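Local coordinates for protein acylneuraminate lyase (Mycoplasma synoviae, PDB 4N4P) that belongs to the dihydrodipicolinate synthetase family and folds as a TIM barrel, at residues 218-222 / 237-241; 13-17 / 29-33. One frame throughout, in Å; residues are numbered along the deposited sequence.

In the fold
Interaction 2 (13-17 with 29-33) lies in the first β/α unit of the (β/α)8 barrel, whereas interaction 1 (218-222 with 237-241) joins the helix of the eighth unit to the helix that follows it in the chain. In interaction 2 the loop leaving strand 9-12 is covered by helix 26-39; it is fully buried, about 12 Å from the centre of the chain. Interaction 1 pairs helix 212-227, which follows strand 206-209, with helix 231-248, about 18 Å from that centre. Their centres are about 23 Å apart and their nearest atoms about 10 Å apart, without touching. Strand 9-12 relates them: its chain runs on into residues 13-17, and its Leu10 packs against Ala219 of interaction 1.

Interaction 1: 218-222 / 237-241; sequences GANAI and LTHTY
Ile222 reaches out from helix 212-227 to helix 231-248, where its CG1 lies 3.7 Å from Leu237 CB and its CD1 lies 3.7 Å from Tyr241 CB. With CG1 beside the backbone N (chi1 -66°) and CD1 extended beyond it, the end of the isoleucine fills the angle between Leu237 and Tyr241. The last barrel helix, 212-227, thus packs nearly antiparallel against the helix that follows the eighth β/α unit, the segment axes 9.5 Å apart at 157°. At the other end the Tyr241 ring approaches the backbone of Gly218 and Ala219, with CE1 3.5 Å from Ala219 N; glycine brings no side chain to hold the ring off. Tyr241 OH continues to Thr211 OG1, a hydrogen bond that ties down the far end of the ring.

The flank with Ala221 is the more open, solvent-facing side. There Leu237 CD1 comes within 3.4 Å of Ala221 O and rests against Ala221 CB at 3.9 Å, and between the helices a water donates to both Gly218 O (3.0 Å) and Leu237 O (2.8 Å). Direct contact between the helices is therefore by van der Waals packing, while polar linkage between their backbones passes through this water.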
ATOM      1  N   GLY A 218      -5.534  22.767 -25.008  1.00  8.51           N
ATOM      2  CA  GLY A 218      -4.266  22.046 -24.780  1.00  8.64           C
ATOM      3  C   GLY A 218      -4.481  20.547 -24.883  1.00  7.76           C
ATOM      4  O   GLY A 218      -3.641  19.829 -25.446  1.00  7.28           O
ATOM      5  N   ALA A 219      -5.646  20.091 -24.438  1.00  7.48           N
ATOM      6  CA  ALA A 219      -5.983  18.653 -24.540  1.00  7.86           C
ATOM      7  C   ALA A 219      -6.312  18.252 -25.982  1.00  8.24           C
ATOM      8  O   ALA A 219      -5.833  17.200 -26.492  1.00  7.00           O
ATOM      9  CB  ALA A 219      -7.145  18.307 -23.584  1.00  7.32           C
ATOM     10  N   ASN A 220      -7.094  19.094 -26.660  1.00  7.42           N
ATOM     11  CA  ASN A 220      -7.379  18.866 -28.073  1.00  8.37           C
ATOM     12  C   ASN A 220      -6.125  18.871 -28.914  1.00  7.99           C
ATOM     13  O   ASN A 220      -6.047  18.116 -29.879  1.00  8.40           O
ATOM     14  CB  ASN A 220      -8.388  19.886 -28.636  1.00  7.71           C
ATOM     15  CG  ASN A 220      -9.822  19.483 -28.373  1.00  9.91           C
ATOM     16  OD1 ASN A 220     -10.683  20.325 -28.018  1.00 13.60           O
ATOM     17  ND2 ASN A 220     -10.099  18.208 -28.537  1.00  6.37           N
ATOM     18  N   ALA A 221      -5.130  19.672 -28.527  1.00  7.64           N
ATOM     19  CA  ALA A 221      -3.901  19.725 -29.302  1.00  7.75           C
ATOM     20  C   ALA A 221      -3.246  18.351 -29.287  1.00  7.52           C
ATOM     21  O   ALA A 221      -2.691  17.913 -30.303  1.00  7.49           O
ATOM     22  CB  ALA A 221      -2.939  20.823 -28.778  1.00  8.12           C
ATOM     23  N   ILE A 222      -3.320  17.681 -28.146  1.00  6.97           N
ATOM     24  CA  ILE A 222      -2.750  16.328 -28.012  1.00  7.32           C
ATOM     25  C   ILE A 222      -3.521  15.343 -28.909  1.00  7.43           C
ATOM     26  O   ILE A 222      -2.927  14.578 -29.668  1.00  7.55           O
ATOM     27  CB  ILE A 222      -2.755  15.832 -26.551  1.00  7.09           C
ATOM     28  CG1 ILE A 222      -1.803  16.676 -25.687  1.00  8.30           C
ATOM     29  CG2 ILE A 222      -2.325  14.361 -26.465  1.00  6.54           C
ATOM     30  CD1 ILE A 222      -2.122  16.531 -24.214  1.00  6.84           C
ATOM     31  N   LEU A 237       3.480  18.029 -26.346  1.00  6.66           N
ATOM     32  CA  LEU A 237       2.214  18.618 -25.873  1.00  7.43           C
ATOM     33  C   LEU A 237       1.713  17.947 -24.583  1.00  7.23           C
ATOM     34  O   LEU A 237       1.029  18.584 -23.760  1.00  7.49           O
ATOM     35  CB  LEU A 237       1.116  18.538 -26.947  1.00  6.74           C
ATOM     36  CG  LEU A 237       1.404  19.377 -28.204  1.00  9.06           C
ATOM     37  CD1 LEU A 237       0.431  18.912 -29.298  1.00 10.70           C
ATOM     38  CD2 LEU A 237       1.287  20.892 -27.967  1.00 11.71           C
ATOM     39  N   THR A 238       2.043  16.669 -24.424  1.00  6.40           N
ATOM     40  CA  THR A 238       1.724  15.975 -23.178  1.00  6.47           C
ATOM     41  C   THR A 238       2.598  16.535 -22.038  1.00  6.61           C
ATOM     42  O   THR A 238       2.094  16.792 -20.937  1.00  5.53           O
ATOM     43  CB  THR A 238       1.926  14.464 -23.304  1.00  6.14           C
ATOM     44  OG1 THR A 238       0.926  13.930 -24.199  1.00  7.75           O
ATOM     45  CG2 THR A 238       1.793  13.761 -21.907  1.00  5.82           C
ATOM     46  N   HIS A 239       3.892  16.732 -22.308  1.00  6.21           N
ATOM     47  CA  HIS A 239       4.769  17.293 -21.250  1.00  7.55           C
ATOM     48  C   HIS A 239       4.255  18.652 -20.817  1.00  7.76           C
ATOM     49  O   HIS A 239       4.163  18.931 -19.623  1.00  7.59           O
ATOM     50  CB  HIS A 239       6.228  17.365 -21.726  1.00  8.22           C
ATOM     51  CG  HIS A 239       6.807  16.015 -22.048  1.00  8.43           C
ATOM     52  ND1 HIS A 239       6.509  14.888 -21.314  1.00 10.08           N
ATOM     53  CD2 HIS A 239       7.660  15.616 -23.025  1.00 10.23           C
ATOM     54  CE1 HIS A 239       7.150  13.847 -21.823  1.00  8.56           C
ATOM     55  NE2 HIS A 239       7.866  14.263 -22.855  1.00 11.45           N
ATOM     56  N   THR A 240       3.848  19.470 -21.794  1.00  8.13           N
ATOM     57  CA  THR A 240       3.267  20.773 -21.488  1.00  9.06           C
ATOM     58  C   THR A 240       1.972  20.644 -20.694  1.00  7.73           C
ATOM     59  O   THR A 240       1.804  21.303 -19.677  1.00  7.90           O
ATOM     60  CB  THR A 240       3.034  21.597 -22.757  1.00  9.39           C
ATOM     61  OG1 THR A 240       4.310  21.798 -23.376  1.00  9.32           O
ATOM     62  CG2 THR A 240       2.427  22.980 -22.406  1.00 11.54           C
ATOM     63  N   TYR A 241       1.064  19.791 -21.168  1.00  7.40           N
ATOM     64  CA  TYR A 241      -0.211  19.580 -20.480  1.00  6.42           C
ATOM     65  C   TYR A 241      -0.003  19.107 -19.044  1.00  6.20           C
ATOM     66  O   TYR A 241      -0.669  19.545 -18.110  1.00  6.21           O
ATOM     67  CB  TYR A 241      -1.097  18.583 -21.259  1.00  6.10           C
ATOM     68  CG  TYR A 241      -2.549  18.748 -20.890  1.00  6.32           C
ATOM     69  CD1 TYR A 241      -3.326  19.755 -21.484  1.00  6.52           C
ATOM     70  CD2 TYR A 241      -3.117  17.963 -19.876  1.00  8.06           C
ATOM     71  CE1 TYR A 241      -4.645  19.950 -21.107  1.00  8.13           C
ATOM     72  CE2 TYR A 241      -4.447  18.150 -19.483  1.00  8.16           C
ATOM     73  CZ  TYR A 241      -5.201  19.150 -20.117  1.00  7.31           C
ATOM     74  OH  TYR A 241      -6.501  19.353 -19.760  1.00  9.01           O
TER
HETATM   75  O   HOH W   1      -0.893  20.579 -24.419  1.00 16.29           O

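Interaction 2: 13-17 / 29-33; sequences AMVTP and VKEVV
In this TIM barrel, the first β/α unit runs from strand 9-12 through a loop into helix 26-39, and residues 13-17, just after the strand, pack against the helix at Val29, Val32 and Val33. Met14 and Pro17 do most of the touching from the loop, with Val32 pointing between them. One methyl serves each neighbour: Val32 CG1 presses on Met14 CG at 3.5 Å, closer than usual for two carbons, while Val32 CG2 meets Pro17 CG at 3.7 Å.

Met14 sends its chain out toward the helix, CG anti to the backbone N (chi1 -163°) and the next torsion extended too. These two torsions carry SD to within 3.8 Å of Val33 CG2, and the bend at chi3 (81°) swings the terminal CE toward Val29 CG1, a looser contact at 4.3 Å. Pro17 packs at the start of the segment 29-33, its ring crossing the Val29 side chain at about a right angle, with CD 3.8 Å from Val29 CG2.

The surroundings complete a hydrophobic core. Val69 of helix 59-73 touches both Met14 and Val29, Ile45 of strand 44-47 touches Met14 and Val33, and Met261 of helix 253-263 covers Val15 and Val32. The loop is also pinned through its backbone, Met14 bonding to Tyr46 and Pro17 to His25. Helix 26-39 is thus fastened to the barrel here by apolar groups. One polar atom is left over in this apolar setting: the carbonyl oxygen Val15 O is buried by the contact without a hydrogen-bond partner in the model, and its neighbour across the interface is a methyl, Val32 CG1, at 4.3 Å.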
ATOM      1  N   ALA A  13     -15.387  17.783 -16.516  1.00  7.22           N
ATOM      2  CA  ALA A  13     -16.166  17.492 -15.318  1.00  7.56           C
ATOM      3  C   ALA A  13     -16.511  18.834 -14.679  1.00  8.21           C
ATOM      4  O   ALA A  13     -15.700  19.447 -13.967  1.00  8.45           O
ATOM      5  CB  ALA A  13     -15.377  16.605 -14.366  1.00  6.98           C
ATOM      6  N   MET A  14     -17.705  19.305 -14.988  1.00  7.84           N
ATOM      7  CA  MET A  14     -18.098  20.685 -14.717  1.00  9.06           C
ATOM      8  C   MET A  14     -18.064  21.026 -13.240  1.00  8.59           C
ATOM      9  O   MET A  14     -18.539  20.259 -12.439  1.00  8.63           O
ATOM     10  CB  MET A  14     -19.525  20.920 -15.214  1.00  8.55           C
ATOM     11  CG  MET A  14     -19.842  22.413 -15.351  1.00 10.76           C
ATOM     12  SD  MET A  14     -21.561  22.653 -15.778  1.00 13.23           S
ATOM     13  CE  MET A  14     -22.356  22.494 -14.194  1.00 10.88           C
ATOM     14  N   VAL A  15     -17.504  22.188 -12.918  1.00  9.51           N
ATOM     15  CA  VAL A  15     -17.586  22.739 -11.567  1.00  9.80           C
ATOM     16  C   VAL A  15     -19.019  23.218 -11.305  1.00 10.25           C
ATOM     17  O   VAL A  15     -19.729  23.614 -12.234  1.00 11.93           O
ATOM     18  CB  VAL A  15     -16.562  23.884 -11.356  1.00  8.76           C
ATOM     19  CG1 VAL A  15     -15.147  23.321 -11.482  1.00  9.57           C
ATOM     20  CG2 VAL A  15     -16.780  25.044 -12.369  1.00 11.06           C
ATOM     21  N   THR A  16     -19.425  23.193 -10.045  1.00 10.20           N
ATOM     22  CA  THR A  16     -20.738  23.724  -9.648  1.00 11.29           C
ATOM     23  C   THR A  16     -20.603  25.099  -8.955  1.00 10.84           C
ATOM     24  O   THR A  16     -20.072  25.176  -7.862  1.00 11.75           O
ATOM     25  CB  THR A  16     -21.516  22.708  -8.744  1.00 10.67           C
ATOM     26  OG1 THR A  16     -21.572  21.428  -9.394  1.00 12.14           O
ATOM     27  CG2 THR A  16     -22.955  23.204  -8.500  1.00 12.33           C
ATOM     28  N   PRO A  17     -21.082  26.191  -9.594  1.00 11.43           N
ATOM     29  CA  PRO A  17     -20.932  27.495  -8.954  1.00 11.44           C
ATOM     30  C   PRO A  17     -21.702  27.662  -7.650  1.00 11.33           C
ATOM     31  O   PRO A  17     -22.893  27.359  -7.575  1.00 12.09           O
ATOM     32  CB  PRO A  17     -21.457  28.463 -10.023  1.00 12.45           C
ATOM     33  CG  PRO A  17     -21.106  27.760 -11.291  1.00 12.19           C
ATOM     34  CD  PRO A  17     -21.557  26.350 -10.978  1.00 11.84           C
ATOM     35  N   VAL A  29     -24.373  28.608 -13.061  1.00 16.20           N
ATOM     36  CA  VAL A  29     -24.410  27.311 -13.762  1.00 16.52           C
ATOM     37  C   VAL A  29     -24.552  27.563 -15.269  1.00 16.59           C
ATOM     38  O   VAL A  29     -23.819  27.000 -16.092  1.00 15.50           O
ATOM     39  CB  VAL A  29     -25.544  26.399 -13.235  1.00 16.01           C
ATOM     40  CG1 VAL A  29     -25.681  25.150 -14.114  1.00 15.65           C
ATOM     41  CG2 VAL A  29     -25.296  26.024 -11.775  1.00 16.87           C
ATOM     42  N   LYS A  30     -25.459  28.471 -15.642  1.00 16.91           N
ATOM     43  CA  LYS A  30     -25.663  28.749 -17.056  1.00 16.81           C
ATOM     44  C   LYS A  30     -24.433  29.384 -17.702  1.00 15.64           C
ATOM     45  O   LYS A  30     -24.073  29.032 -18.834  1.00 15.05           O
ATOM     46  CB  LYS A  30     -26.910  29.614 -17.295  1.00 18.12           C
ATOM     47  CG  LYS A  30     -28.175  29.176 -16.523  1.00 21.75           C
ATOM     48  CD  LYS A  30     -29.034  28.230 -17.359  1.00 25.82           C
ATOM     49  CE  LYS A  30     -30.409  28.007 -16.786  1.00 26.77           C
ATOM     50  NZ  LYS A  30     -31.553  28.571 -17.596  1.00 28.98           N
ATOM     51  N   GLU A  31     -23.766  30.294 -16.989  1.00 14.23           N
ATOM     52  CA  GLU A  31     -22.566  30.928 -17.555  1.00 13.04           C
ATOM     53  C   GLU A  31     -21.432  29.914 -17.731  1.00 11.54           C
ATOM     54  O   GLU A  31     -20.704  29.977 -18.704  1.00 11.29           O
ATOM     55  CB  GLU A  31     -22.064  32.083 -16.689  1.00 13.98           C
ATOM     56  CG  GLU A  31     -23.007  33.292 -16.643  1.00 15.30           C
ATOM     57  CD  GLU A  31     -22.338  34.514 -16.033  1.00 22.16           C
ATOM     58  OE1 GLU A  31     -21.093  34.672 -16.153  1.00 19.87           O
ATOM     59  OE2 GLU A  31     -23.072  35.334 -15.437  1.00 24.83           O
ATOM     60  N   VAL A  32     -21.264  29.012 -16.774  1.00 11.11           N
ATOM     61  CA  VAL A  32     -20.227  27.983 -16.916  1.00 10.94           C
ATOM     62  C   VAL A  32     -20.527  27.101 -18.132  1.00 11.03           C
ATOM     63  O   VAL A  32     -19.629  26.772 -18.886  1.00 10.17           O
ATOM     64  CB  VAL A  32     -20.096  27.135 -15.642  1.00 10.93           C
ATOM     65  CG1 VAL A  32     -19.340  25.821 -15.904  1.00 10.97           C
ATOM     66  CG2 VAL A  32     -19.415  27.978 -14.542  1.00 11.54           C
ATOM     67  N   VAL A  33     -21.784  26.690 -18.294  1.00 10.23           N
ATOM     68  CA  VAL A  33     -22.156  25.865 -19.464  1.00 10.51           C
ATOM     69  C   VAL A  33     -21.812  26.596 -20.765  1.00 10.52           C
ATOM     70  O   VAL A  33     -21.148  26.035 -21.651  1.00 10.36           O
ATOM     71  CB  VAL A  33     -23.647  25.402 -19.419  1.00 10.04           C
ATOM     72  CG1 VAL A  33     -24.070  24.689 -20.759  1.00 10.12           C
ATOM     73  CG2 VAL A  33     -23.886  24.466 -18.244  1.00 11.05           C
TER